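Ankyrin repeat domain protein (Legionella pneumophila subsp. pneumophila, PDB 6MCA) is a Legionella effector with ankyrin repeats and a cysteine protease-like region that interacts with host LARP7, a component of the 7SK snRNP complex. Local coordinates at residues A[30-42]-A[67-79]. Numbering follows the deposited sequence.
Sequences IISHRMPDFDAYL and QIKIAEQLIARKV
In one of its two modelled conformers, the amide of Gln67 lies over one face of the His33 ring, displaced toward the rim, its CD 3.3 Å from His33 ND1 and the two planes turned 44° apart. Ile31 O lies in the ring plane at the edge. No hydrogen bond joins the pair; Gln67 OE1 and His33 NE2 bond instead to a glycerol and a tartrate, probably from the crystallisation liquor. At the Phe38 ring, Ile70 CG2 sits at the edge near CZ, while the carbonyl oxygen of Pro36 lies over one face, offset to the rim. Leu74 CD2 approaches CE1 of this ring obliquely at 3.6 Å, and Gln73 CB comes equally near CE2. Phe38 CB rests against one face of the Arg77 guanidinium, 3.4 Å from NE, in one of two arginine conformers. In that conformer NH1 gives a bent hydrogen bond, part of a salt bridge, to Asp39 OD1 (3.2 Å, N-H...O 138°), from above the carboxylate plane; Gln73 OE1 also lies at the guanidinium edge, in plane. A bend at chi3 (120°) turns the group across Phe38 toward the acid. The contact lies among the helices near the chain's N-terminus, probably part of the ankyrin-type helical stack: helix 68-76 packs against the loop between helices 26-31 and 38-43 and the helix ends that flank it. His33, with positive phi, is the C-prime residue of the Schellman motif ending helix 26-31. Ile70 fills the middle: CG2 touches Pro36 CD at 3.6 Å, and CD1 lies equally far from Arg34 O. Met35, folded at chi2 and chi3, slides past Ile70 in the opposite direction and crosses Gln73 nearly at a right angle, SD 3.6 Å from Gln73 CG.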
loop_
_atom_site.group_PDB
_atom_site.type_symbol
_atom_site.label_atom_id
_atom_site.label_comp_id
_atom_site.label_asym_id
_atom_site.label_seq_id
_atom_site.Cartn_x
_atom_site.Cartn_y
_atom_site.Cartn_z
ATOM N N ILE A 30 -25.902 -15.802 5.280
ATOM C CA ILE A 30 -25.188 -14.772 6.030
ATOM C C ILE A 30 -25.261 -13.434 5.304
ATOM O O ILE A 30 -25.522 -12.392 5.916
ATOM C CB ILE A 30 -23.732 -15.210 6.273
ATOM C CG1 ILE A 30 -23.687 -16.377 7.263
ATOM C CG2 ILE A 30 -22.889 -14.046 6.770
ATOM C CD1 ILE A 30 -22.301 -16.951 7.474
ATOM N N ILE A 31 -25.042 -13.445 3.988
ATOM C CA ILE A 31 -25.073 -12.208 3.210
ATOM C C ILE A 31 -26.458 -11.575 3.265
ATOM O O ILE A 31 -26.595 -10.347 3.326
ATOM C CB ILE A 31 -24.627 -12.486 1.761
ATOM C CG1 ILE A 31 -23.142 -12.851 1.724
ATOM C CG2 ILE A 31 -24.899 -11.285 0.867
ATOM C CD1 ILE A 31 -22.746 -13.653 0.506
ATOM N N SER A 32 -27.504 -12.399 3.266
ATOM C CA SER A 32 -28.878 -11.913 3.326
ATOM C C SER A 32 -29.344 -11.620 4.749
ATOM O O SER A 32 -30.537 -11.370 4.949
ATOM C CB SER A 32 -29.821 -12.925 2.672
ATOM O OG SER A 32 -29.502 -13.101 1.302
ATOM N N HIS A 33 -28.437 -11.658 5.727
ATOM C CA HIS A 33 -28.739 -11.327 7.121
ATOM C C HIS A 33 -29.751 -12.287 7.741
ATOM O O HIS A 33 -30.466 -11.928 8.680
ATOM C CB HIS A 33 -29.220 -9.878 7.259
ATOM C CG HIS A 33 -28.141 -8.862 7.052
ATOM N ND1 HIS A 33 -27.833 -7.904 7.992
ATOM C CD2 HIS A 33 -27.298 -8.656 6.013
ATOM C CE1 HIS A 33 -26.843 -7.151 7.543
ATOM N NE2 HIS A 33 -26.501 -7.587 6.344
ATOM N N ARG A 34 -29.817 -13.513 7.231
ATOM C CA ARG A 34 -30.644 -14.560 7.811
ATOM C C ARG A 34 -29.774 -15.505 8.628
ATOM O O ARG A 34 -28.695 -15.912 8.183
ATOM C CB ARG A 34 -31.387 -15.348 6.729
ATOM C CG ARG A 34 -32.600 -14.640 6.150
ATOM C CD ARG A 34 -33.343 -15.545 5.179
ATOM N NE ARG A 34 -32.656 -15.652 3.896
ATOM C CZ ARG A 34 -32.933 -16.567 2.973
ATOM N NH1 ARG A 34 -32.254 -16.588 1.834
ATOM N NH2 ARG A 34 -33.886 -17.464 3.189
ATOM N N MET A 35 -30.240 -15.846 9.820
ATOM C CA MET A 35 -29.520 -16.799 10.656
ATOM C C MET A 35 -29.566 -18.175 10.004
ATOM O O MET A 35 -30.661 -18.692 9.747
ATOM C CB MET A 35 -30.121 -16.851 12.057
ATOM C CG MET A 35 -29.468 -17.881 12.965
ATOM S SD MET A 35 -27.812 -17.391 13.482
ATOM C CE MET A 35 -28.190 -16.016 14.565
ATOM N N PRO A 36 -28.425 -18.792 9.712
ATOM C CA PRO A 36 -28.441 -20.080 9.014
ATOM C C PRO A 36 -28.983 -21.197 9.893
ATOM O O PRO A 36 -28.946 -21.141 11.125
ATOM C CB PRO A 36 -26.965 -20.320 8.671
ATOM C CG PRO A 36 -26.304 -18.981 8.814
ATOM C CD PRO A 36 -27.059 -18.280 9.895
ATOM N N ASP A 37 -29.502 -22.227 9.225
ATOM C CA ASP A 37 -29.907 -23.467 9.887
ATOM C C ASP A 37 -28.681 -24.375 9.934
ATOM O O ASP A 37 -28.487 -25.261 9.100
ATOM C CB ASP A 37 -31.077 -24.111 9.152
ATOM C CG ASP A 37 -31.644 -25.315 9.885
ATOM O OD1 ASP A 37 -31.155 -25.636 10.989
ATOM O OD2 ASP A 37 -32.586 -25.940 9.354
ATOM N N PHE A 38 -27.836 -24.132 10.942
ATOM C CA PHE A 38 -26.543 -24.807 11.019
ATOM C C PHE A 38 -26.699 -26.322 11.039
ATOM O O PHE A 38 -25.890 -27.043 10.442
ATOM C CB PHE A 38 -25.780 -24.340 12.260
ATOM C CG PHE A 38 -25.615 -22.850 12.349
ATOM C CD1 PHE A 38 -24.681 -22.192 11.565
ATOM C CD2 PHE A 38 -26.393 -22.107 13.224
ATOM C CE1 PHE A 38 -24.526 -20.820 11.649
ATOM C CE2 PHE A 38 -26.243 -20.735 13.312
ATOM C CZ PHE A 38 -25.309 -20.091 12.524
ATOM N N ASP A 39 -27.730 -26.822 11.721
ATOM C CA ASP A 39 -27.916 -28.266 11.819
ATOM C C ASP A 39 -28.230 -28.878 10.459
ATOM O O ASP A 39 -27.769 -29.983 10.149
ATOM C CB ASP A 39 -29.017 -28.585 12.829
ATOM C CG ASP A 39 -28.546 -28.441 14.266
ATOM O OD1 ASP A 39 -27.352 -28.700 14.531
ATOM O OD2 ASP A 39 -29.368 -28.067 15.128
ATOM N N ALA A 40 -29.005 -28.174 9.629
ATOM C CA ALA A 40 -29.301 -28.683 8.293
ATOM C C ALA A 40 -28.044 -28.738 7.432
ATOM O O ALA A 40 -27.856 -29.686 6.659
ATOM C CB ALA A 40 -30.372 -27.820 7.627
ATOM N N TYR A 41 -27.171 -27.735 7.554
ATOM C CA TYR A 41 -25.927 -27.749 6.791
ATOM C C TYR A 41 -24.974 -28.826 7.291
ATOM O O TYR A 41 -24.231 -29.411 6.495
ATOM C CB TYR A 41 -25.260 -26.374 6.849
ATOM C CG TYR A 41 -26.006 -25.311 6.077
ATOM C CD1 TYR A 41 -26.003 -25.303 4.688
ATOM C CD2 TYR A 41 -26.722 -24.321 6.737
ATOM C CE1 TYR A 41 -26.690 -24.336 3.979
ATOM C CE2 TYR A 41 -27.411 -23.352 6.037
ATOM C CZ TYR A 41 -27.392 -23.363 4.659
ATOM O OH TYR A 41 -28.077 -22.398 3.957
ATOM N N LEU A 42 -24.980 -29.102 8.597
ATOM C CA LEU A 42 -24.148 -30.179 9.122
ATOM C C LEU A 42 -24.664 -31.541 8.672
ATOM O O LEU A 42 -23.875 -32.422 8.312
ATOM C CB LEU A 42 -24.085 -30.103 10.647
ATOM C CG LEU A 42 -23.312 -28.920 11.233
ATOM C CD1 LEU A 42 -23.580 -28.791 12.724
ATOM C CD2 LEU A 42 -21.823 -29.065 10.961
ATOM N N GLN A 67 -22.038 -9.094 11.104
ATOM C CA GLN A 67 -23.145 -9.843 11.696
ATOM C C GLN A 67 -22.619 -10.540 12.945
ATOM O O GLN A 67 -22.036 -11.624 12.868
ATOM C CB GLN A 67 -23.715 -10.840 10.695
ATOM C CG GLN A 67 -24.436 -10.195 9.526
ATOM C CD GLN A 67 -25.876 -9.863 9.851
ATOM O OE1 GLN A 67 -26.789 -10.611 9.506
ATOM N NE2 GLN A 67 -26.089 -8.740 10.526
ATOM N N ILE A 68 -22.841 -9.919 14.104
ATOM C CA ILE A 68 -22.212 -10.406 15.327
ATOM C C ILE A 68 -22.985 -11.575 15.938
ATOM O O ILE A 68 -22.382 -12.452 16.564
ATOM C CB ILE A 68 -22.038 -9.247 16.327
ATOM C CG1 ILE A 68 -21.126 -9.665 17.483
ATOM C CG2 ILE A 68 -23.387 -8.752 16.836
ATOM C CD1 ILE A 68 -20.378 -8.514 18.115
ATOM N N LYS A 69 -24.310 -11.626 15.767
ATOM C CA LYS A 69 -25.071 -12.739 16.332
ATOM C C LYS A 69 -24.748 -14.055 15.632
ATOM O O LYS A 69 -24.586 -15.095 16.288
ATOM C CB LYS A 69 -26.569 -12.440 16.256
ATOM C CG LYS A 69 -26.939 -11.015 16.637
ATOM C CD LYS A 69 -28.015 -10.983 17.713
ATOM C CE LYS A 69 -27.409 -11.022 19.107
ATOM N NZ LYS A 69 -28.435 -10.807 20.165
ATOM N N ILE A 70 -24.641 -14.033 14.302
ATOM C CA ILE A 70 -24.278 -15.243 13.574
ATOM C C ILE A 70 -22.853 -15.662 13.918
ATOM O O ILE A 70 -22.544 -16.857 14.000
ATOM C CB ILE A 70 -24.463 -15.030 12.061
ATOM C CG1 ILE A 70 -25.824 -14.388 11.783
ATOM C CG2 ILE A 70 -24.328 -16.349 11.318
ATOM C CD1 ILE A 70 -26.261 -14.473 10.338
ATOM N N ALA A 71 -21.968 -14.686 14.143
ATOM C CA ALA A 71 -20.606 -15.012 14.556
ATOM C C ALA A 71 -20.588 -15.649 15.940
ATOM O O ALA A 71 -19.808 -16.574 16.192
ATOM C CB ALA A 71 -19.734 -13.757 14.525
ATOM N N GLU A 72 -21.436 -15.164 16.851
ATOM C CA GLU A 72 -21.558 -15.792 18.162
ATOM C C GLU A 72 -22.050 -17.226 18.032
ATOM O O GLU A 72 -21.546 -18.128 18.714
ATOM C CB GLU A 72 -22.507 -14.987 19.050
ATOM C CG GLU A 72 -21.977 -13.635 19.489
ATOM C CD GLU A 72 -23.046 -12.782 20.144
ATOM O OE1 GLU A 72 -22.689 -11.805 20.835
ATOM O OE2 GLU A 72 -24.244 -13.094 19.971
ATOM N N GLN A 73 -23.040 -17.450 17.167
ATOM C CA GLN A 73 -23.514 -18.809 16.919
ATOM C C GLN A 73 -22.386 -19.699 16.413
ATOM O O GLN A 73 -22.206 -20.826 16.887
ATOM C CB GLN A 73 -24.672 -18.789 15.920
ATOM C CG GLN A 73 -25.947 -18.176 16.463
ATOM C CD GLN A 73 -26.468 -18.907 17.682
ATOM O OE1 GLN A 73 -26.552 -20.135 17.697
ATOM N NE2 GLN A 73 -26.824 -18.153 18.716
ATOM N N LEU A 74 -21.606 -19.200 15.451
ATOM C CA LEU A 74 -20.519 -19.995 14.883
ATOM C C LEU A 74 -19.445 -20.296 15.923
ATOM O O LEU A 74 -18.905 -21.409 15.962
ATOM C CB LEU A 74 -19.913 -19.271 13.683
ATOM C CG LEU A 74 -20.787 -19.226 12.429
ATOM C CD1 LEU A 74 -20.185 -18.286 11.403
ATOM C CD2 LEU A 74 -20.956 -20.620 11.848
ATOM N N ILE A 75 -19.116 -19.318 16.767
ATOM C CA ILE A 75 -18.121 -19.539 17.811
ATOM C C ILE A 75 -18.634 -20.549 18.828
ATOM O O ILE A 75 -17.871 -21.377 19.341
ATOM C CB ILE A 75 -17.737 -18.202 18.473
ATOM C CG1 ILE A 75 -16.968 -17.324 17.484
ATOM C CG2 ILE A 75 -16.911 -18.433 19.728
ATOM C CD1 ILE A 75 -16.866 -15.876 17.906
ATOM N N ALA A 76 -19.936 -20.506 19.128
ATOM C CA ALA A 76 -20.527 -21.505 20.013
ATOM C C ALA A 76 -20.360 -22.913 19.457
ATOM O O ALA A 76 -20.191 -23.867 20.225
ATOM C CB ALA A 76 -22.006 -21.196 20.242
ATOM N N ARG A 77 -20.402 -23.068 18.138
ATOM C CA ARG A 77 -20.184 -24.361 17.510
ATOM C C ARG A 77 -18.705 -24.637 17.254
ATOM O O ARG A 77 -18.374 -25.515 16.449
ATOM C CB ARG A 77 -21.004 -24.454 16.223
ATOM C CG ARG A 77 -22.482 -24.152 16.462
ATOM C CD ARG A 77 -23.306 -24.189 15.190
ATOM N NE ARG A 77 -24.367 -25.190 15.261
ATOM C CZ ARG A 77 -25.577 -24.959 15.757
ATOM N NH1 ARG A 77 -26.483 -25.929 15.781
ATOM N NH2 ARG A 77 -25.883 -23.761 16.232
ATOM N N LYS A 78 -17.817 -23.895 17.925
ATOM C CA LYS A 78 -16.377 -24.174 17.964
ATOM C C LYS A 78 -15.747 -24.230 16.571
ATOM O O LYS A 78 -15.005 -25.157 16.237
ATOM C CB LYS A 78 -16.089 -25.458 18.748
ATOM C CG LYS A 78 -15.890 -25.244 20.247
ATOM C CD LYS A 78 -17.196 -24.903 20.947
ATOM N N VAL A 79 -16.029 -23.208 15.761
ATOM C CA VAL A 79 -15.308 -23.068 14.501
ATOM C C VAL A 79 -13.874 -22.621 14.775
ATOM O O VAL A 79 -13.550 -22.071 15.835
ATOM C CB VAL A 79 -16.020 -22.087 13.556
ATOM C CG1 VAL A 79 -17.429 -22.568 13.244
ATOM C CG2 VAL A 79 -16.044 -20.689 14.157
#